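Local coordinates for protein DNA annealing helicase and endonuclease ZRANB3 (Homo sapiens, PDB 5MKW) that anneals DNA strands using ATP and cuts DNA to keep the genome stable at stalled or collapsed replication forks, here represented by its zinc-binding HNH endonuclease domain, at residues 35-38 with 39-43; 52-56 with 57-61. All blocks are in the same frame, centred on the assembly; numbering follows the deposited sequence.

Interaction 1: residues 35-38 with 39-43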
loop_
_atom_site.group_PDB
_atom_site.type_symbol
_atom_site.label_atom_id
_atom_site.label_comp_id
_atom_site.label_asym_id
_atom_site.label_seq_id
_atom_site.Cartn_x
_atom_site.Cartn_y
_atom_site.Cartn_z
ATOM N N ARG A 35 -3.315 3.039 15.773
ATOM C CA ARG A 35 -4.688 3.358 16.060
ATOM C C ARG A 35 -4.867 3.566 17.557
ATOM O O ARG A 35 -5.569 4.482 17.995
ATOM C CB ARG A 35 -5.615 2.259 15.572
ATOM C CG ARG A 35 -7.094 2.563 15.750
ATOM C CD ARG A 35 -7.956 1.327 15.458
ATOM N NE ARG A 35 -7.751 0.351 16.522
ATOM C CZ ARG A 35 -8.038 -0.954 16.423
ATOM N NH1 ARG A 35 -8.718 -1.436 15.415
ATOM N NH2 ARG A 35 -7.755 -1.749 17.414
ATOM N N ASP A 36 -4.275 2.676 18.335
ATOM C CA ASP A 36 -4.558 2.651 19.729
ATOM C C ASP A 36 -3.572 3.430 20.578
ATOM O O ASP A 36 -3.766 3.545 21.782
ATOM C CB ASP A 36 -4.644 1.201 20.184
ATOM C CG ASP A 36 -5.870 0.481 19.640
ATOM O OD1 ASP A 36 -6.886 1.110 19.239
ATOM O OD2 ASP A 36 -5.833 -0.761 19.677
ATOM N N ALA A 37 -2.526 3.953 19.959
ATOM C CA ALA A 37 -1.649 4.921 20.601
ATOM C C ALA A 37 -2.306 6.289 20.698
ATOM O O ALA A 37 -3.048 6.699 19.820
ATOM C CB ALA A 37 -0.345 5.044 19.853
ATOM N N PRO A 38 -1.924 7.061 21.713
ATOM C CA PRO A 38 -2.366 8.449 21.793
ATOM C C PRO A 38 -1.821 9.207 20.627
ATOM O O PRO A 38 -0.700 8.947 20.210
ATOM C CB PRO A 38 -1.732 8.948 23.097
ATOM C CG PRO A 38 -1.577 7.726 23.908
ATOM C CD PRO A 38 -1.280 6.608 22.954
ATOM N N LYS A 39 -2.592 10.157 20.125
ATOM C CA LYS A 39 -2.118 10.968 18.999
ATOM C C LYS A 39 -0.707 11.505 19.230
ATOM O O LYS A 39 0.115 11.564 18.303
ATOM C CB LYS A 39 -3.076 12.124 18.688
ATOM C CG LYS A 39 -2.507 13.151 17.748
ATOM C CD LYS A 39 -3.499 14.257 17.481
ATOM C CE LYS A 39 -2.817 15.405 16.768
ATOM N NZ LYS A 39 -3.584 15.817 15.561
ATOM N N SER A 40 -0.409 11.871 20.476
ATOM C CA SER A 40 0.867 12.515 20.786
ATOM C C SER A 40 2.068 11.566 20.656
ATOM O O SER A 40 3.194 12.013 20.584
ATOM C CB SER A 40 0.819 13.117 22.189
ATOM O OG SER A 40 0.787 12.085 23.155
ATOM N N GLN A 41 1.853 10.256 20.685
ATOM C CA GLN A 41 2.949 9.308 20.415
ATOM C C GLN A 41 3.096 8.868 18.955
ATOM O O GLN A 41 4.052 8.193 18.624
ATOM C CB GLN A 41 2.771 8.084 21.278
ATOM C CG GLN A 41 2.885 8.410 22.761
ATOM C CD GLN A 41 2.524 7.200 23.566
ATOM O OE1 GLN A 41 2.493 6.084 23.025
ATOM N NE2 GLN A 41 2.097 7.414 24.806
ATOM N N ARG A 42 2.145 9.209 18.098
ATOM C CA ARG A 42 2.094 8.613 16.737
ATOM C C ARG A 42 3.235 9.046 15.821
ATOM O O ARG A 42 3.829 8.232 15.133
ATOM C CB ARG A 42 0.758 8.914 16.088
ATOM C CG ARG A 42 -0.397 8.233 16.792
ATOM C CD ARG A 42 -1.683 8.413 16.026
ATOM N NE ARG A 42 -2.764 7.620 16.547
ATOM C CZ ARG A 42 -4.031 8.020 16.561
ATOM N NH1 ARG A 42 -4.356 9.242 16.199
ATOM N NH2 ARG A 42 -4.956 7.237 17.085
ATOM N N LYS A 43 3.638 10.307 15.929
ATOM C CA LYS A 43 4.657 10.817 15.040
ATOM C C LYS A 43 5.949 10.011 15.243
ATOM O O LYS A 43 6.565 9.539 14.281
ATOM C CB LYS A 43 4.868 12.318 15.269
ATOM C CG LYS A 43 5.862 12.990 14.329
ATOM C CD LYS A 43 6.080 14.417 14.804
ATOM C CE LYS A 43 6.878 15.220 13.802
ATOM N NZ LYS A 43 6.492 16.665 13.853
#
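Pro38 O takes the backbone N of Gln41 at 2.9 Å, an i to i+3 bond at the entry to helix 39-47. Gln41 returns the contact with its side chain: its end crosses the proline ring, NE2 3.8 Å from Pro38 CG and OE1 3.8 Å from Pro38 CD.

The carbonyl oxygen of Arg35 receives the guanidinium of Arg42 across the turn between two helices, with Arg42 NH2 lying 3.0 Å from Arg35 O. The oxygen sits almost in the guanidinium plane, at its edge, but the nitrogen comes from above the carbonyl plane and the bond is bent, 140° at the hydrogen. Arg42 gets there because its CG is anti to its own carbonyl carbon (chi1 -66°) and the chain then runs extended to NE, laying CG 3.5 Å from Pro38 O and sending the head back along residues 35-38. Its other nitrogens are also engaged: NE bonds to Leu34 O and NH1 to Ile63 O. One buried cation thus gathers carbonyls from three residues, two of them at the closing end of helix 27-36, where the helix dipole would probably welcome a positive charge. On the outer surface Arg35 grips Asp36 side-on, NE to OD1 at 3.0 Å and NH2 to OD2 at 3.1 Å, a salt bridge between sequence neighbours.

The Arg42 bonds to Leu34 O and Arg35 O and the Gln41 N bond help to hold the Ala37-Pro38 connection between helix 27-36 and helix 39-47, while Lys39 and Lys43 touch Ile63 of helix 56-64 and Arg42 ties the corner to that helix's end.

Interaction 2: residues 52-56 with 57-61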
loop_
_atom_site.group_PDB
_atom_site.type_symbol
_atom_site.label_atom_id
_atom_site.label_comp_id
_atom_site.label_asym_id
_atom_site.label_seq_id
_atom_site.Cartn_x
_atom_site.Cartn_y
_atom_site.Cartn_z
ATOM N N SER A 52 8.363 5.818 7.745
ATOM C CA SER A 52 9.098 7.082 7.632
ATOM C C SER A 52 9.321 7.500 6.188
ATOM O O SER A 52 9.554 8.688 5.899
ATOM C CB SER A 52 10.456 6.974 8.312
ATOM O OG SER A 52 11.316 6.104 7.584
ATOM N N LYS A 53 9.184 6.547 5.277
ATOM C CA LYS A 53 9.360 6.818 3.869
ATOM C C LYS A 53 8.098 7.266 3.139
ATOM O O LYS A 53 8.157 7.588 1.980
ATOM C CB LYS A 53 9.926 5.592 3.180
ATOM C CG LYS A 53 11.368 5.331 3.554
ATOM C CD LYS A 53 11.891 4.127 2.775
ATOM C CE LYS A 53 13.409 4.015 2.859
ATOM N NZ LYS A 53 13.942 3.308 1.662
ATOM N N LEU A 54 6.973 7.336 3.824
ATOM C CA LEU A 54 5.731 7.790 3.202
ATOM C C LEU A 54 5.743 9.309 3.044
ATOM O O LEU A 54 6.445 9.979 3.777
ATOM C CB LEU A 54 4.553 7.385 4.060
ATOM C CG LEU A 54 4.281 5.868 4.080
ATOM C CD1 LEU A 54 3.414 5.494 5.247
ATOM C CD2 LEU A 54 3.672 5.424 2.743
ATOM N N PRO A 55 4.909 9.854 2.139
ATOM C CA PRO A 55 4.760 11.316 2.056
ATOM C C PRO A 55 4.293 11.969 3.347
ATOM O O PRO A 55 3.469 11.405 4.082
ATOM C CB PRO A 55 3.688 11.515 0.947
ATOM C CG PRO A 55 3.600 10.229 0.212
ATOM C CD PRO A 55 3.992 9.157 1.228
ATOM N N LEU A 56 4.857 13.141 3.632
ATOM C CA LEU A 56 4.503 13.950 4.772
ATOM C C LEU A 56 3.001 14.146 4.880
ATOM O O LEU A 56 2.452 14.116 5.956
ATOM C CB LEU A 56 5.199 15.297 4.692
ATOM C CG LEU A 56 4.821 16.298 5.768
ATOM C CD1 LEU A 56 5.141 15.771 7.167
ATOM C CD2 LEU A 56 5.569 17.602 5.549
ATOM N N GLU A 57 2.345 14.342 3.750
ATOM C CA GLU A 57 0.906 14.536 3.723
ATOM C C GLU A 57 0.194 13.304 4.331
ATOM O O GLU A 57 -0.726 13.405 5.142
ATOM C CB GLU A 57 0.485 14.732 2.246
ATOM C CG GLU A 57 -1.019 14.817 1.991
ATOM C CD GLU A 57 -1.631 16.109 2.555
ATOM O OE1 GLU A 57 -0.916 17.143 2.627
ATOM O OE2 GLU A 57 -2.836 16.109 2.911
ATOM N N GLN A 58 0.674 12.133 3.980
ATOM C CA GLN A 58 0.020 10.911 4.438
ATOM C C GLN A 58 0.322 10.696 5.899
ATOM O O GLN A 58 -0.561 10.354 6.692
ATOM C CB GLN A 58 0.445 9.720 3.584
ATOM C CG GLN A 58 -0.273 8.460 3.999
ATOM C CD GLN A 58 -0.152 7.350 2.968
ATOM O OE1 GLN A 58 0.053 7.626 1.798
ATOM N NE2 GLN A 58 -0.224 6.103 3.404
ATOM N N LEU A 59 1.583 10.909 6.269
ATOM C CA LEU A 59 1.996 10.808 7.662
ATOM C C LEU A 59 1.208 11.772 8.561
ATOM O O LEU A 59 0.782 11.399 9.668
ATOM C CB LEU A 59 3.512 11.055 7.810
ATOM C CG LEU A 59 4.373 9.991 7.140
ATOM C CD1 LEU A 59 5.842 10.402 7.158
ATOM C CD2 LEU A 59 4.173 8.622 7.803
ATOM N N ASN A 60 0.944 12.993 8.087
ATOM C CA ASN A 60 0.122 13.908 8.878
ATOM C C ASN A 60 -1.310 13.310 9.062
ATOM O O ASN A 60 -1.919 13.415 10.126
ATOM C CB ASN A 60 0.011 15.275 8.211
ATOM C CG ASN A 60 1.273 16.088 8.307
ATOM O OD1 ASN A 60 2.124 15.836 9.168
ATOM N ND2 ASN A 60 1.376 17.101 7.456
ATOM N N GLU A 61 -1.846 12.670 8.040
ATOM C CA GLU A 61 -3.189 12.048 8.195
ATOM C C GLU A 61 -3.165 10.886 9.170
ATOM O O GLU A 61 -4.135 10.637 9.907
ATOM C CB GLU A 61 -3.692 11.497 6.890
ATOM C CG GLU A 61 -4.135 12.545 5.894
ATOM C CD GLU A 61 -4.471 11.890 4.577
ATOM O OE1 GLU A 61 -4.761 10.653 4.560
ATOM O OE2 GLU A 61 -4.376 12.587 3.543
#
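Leu59 and Leu54 meet where a loop runs into a helix, and together with Leu56 they carry the contact. Leu59 folds back over the loop: CG lies 3.5 Å from Pro55 O, CD1 reaches Leu54 O at the same distance, and CD2 meets Leu54 CB at 4.0 Å. Leu59 holds CG anti to its carbonyl carbon (chi1 -65°), which turns the isobutyl group toward the preceding residues instead of along the helix. Leu54 spreads its two methyls past the end of Gln58 as well, CD2 standing 4.0 Å from Gln58 NE2, while Gln58 OE1 makes a weak bond to Lys101.

Leu56 points the other way. With CG anti to its backbone N (chi1 175°), its CD1 lies against the amide of Asn60, 3.6 Å from OD1, so an apolar branch packs on a polar group one turn further on.

Pro55 is the N-cap residue, and its carbonyl opens the helix: Leu59 N meets Pro55 O at 2.9 Å in a nearly straight bond, 172° at the hydrogen, and Gln58 N adds a weak one to the same oxygen. Leu56 O then accepts Asn60 N at 2.8 Å. Replacing Leu59 with an alanine would probably leave a gap beside Leu54 CB, strip Leu54 O of the CD1 methyl that packs on it and lose the reach to Tyr47.

The entry to helix 56-64 lies between two others: Leu54 and Pro55, in the loop, touch helix 97-118, where Leu54 meets Thr97, Val98 and Lys101, whereas Leu56 and Leu59 both reach Tyr47 of helix 39-47.

Overall arrangement
Interactions 1 and 2 follow one another along the chain and bracket helix 39-47: residues 35-43 turn into it, and residues 52-61 lead from the loop beyond it into helix 56-64. Their centres lie about 14 Å apart and their nearest atoms about 6 Å, without touching; Ile63, near the far end of helix 56-64, meets interaction 1. Interaction 2 is the inner of the two, with the Leu54 side chain about 10 Å from the zinc ion held by Cys20, Cys23, Cys96 and Cys99. Interaction 1 is peripheral, its centre about 21 Å from the centre of the chain, where a glycerol, probably from the crystallisation liquor, hydrogen-bonds to Ala37 O and weakly to the carbonyls of Arg35 and Asp36.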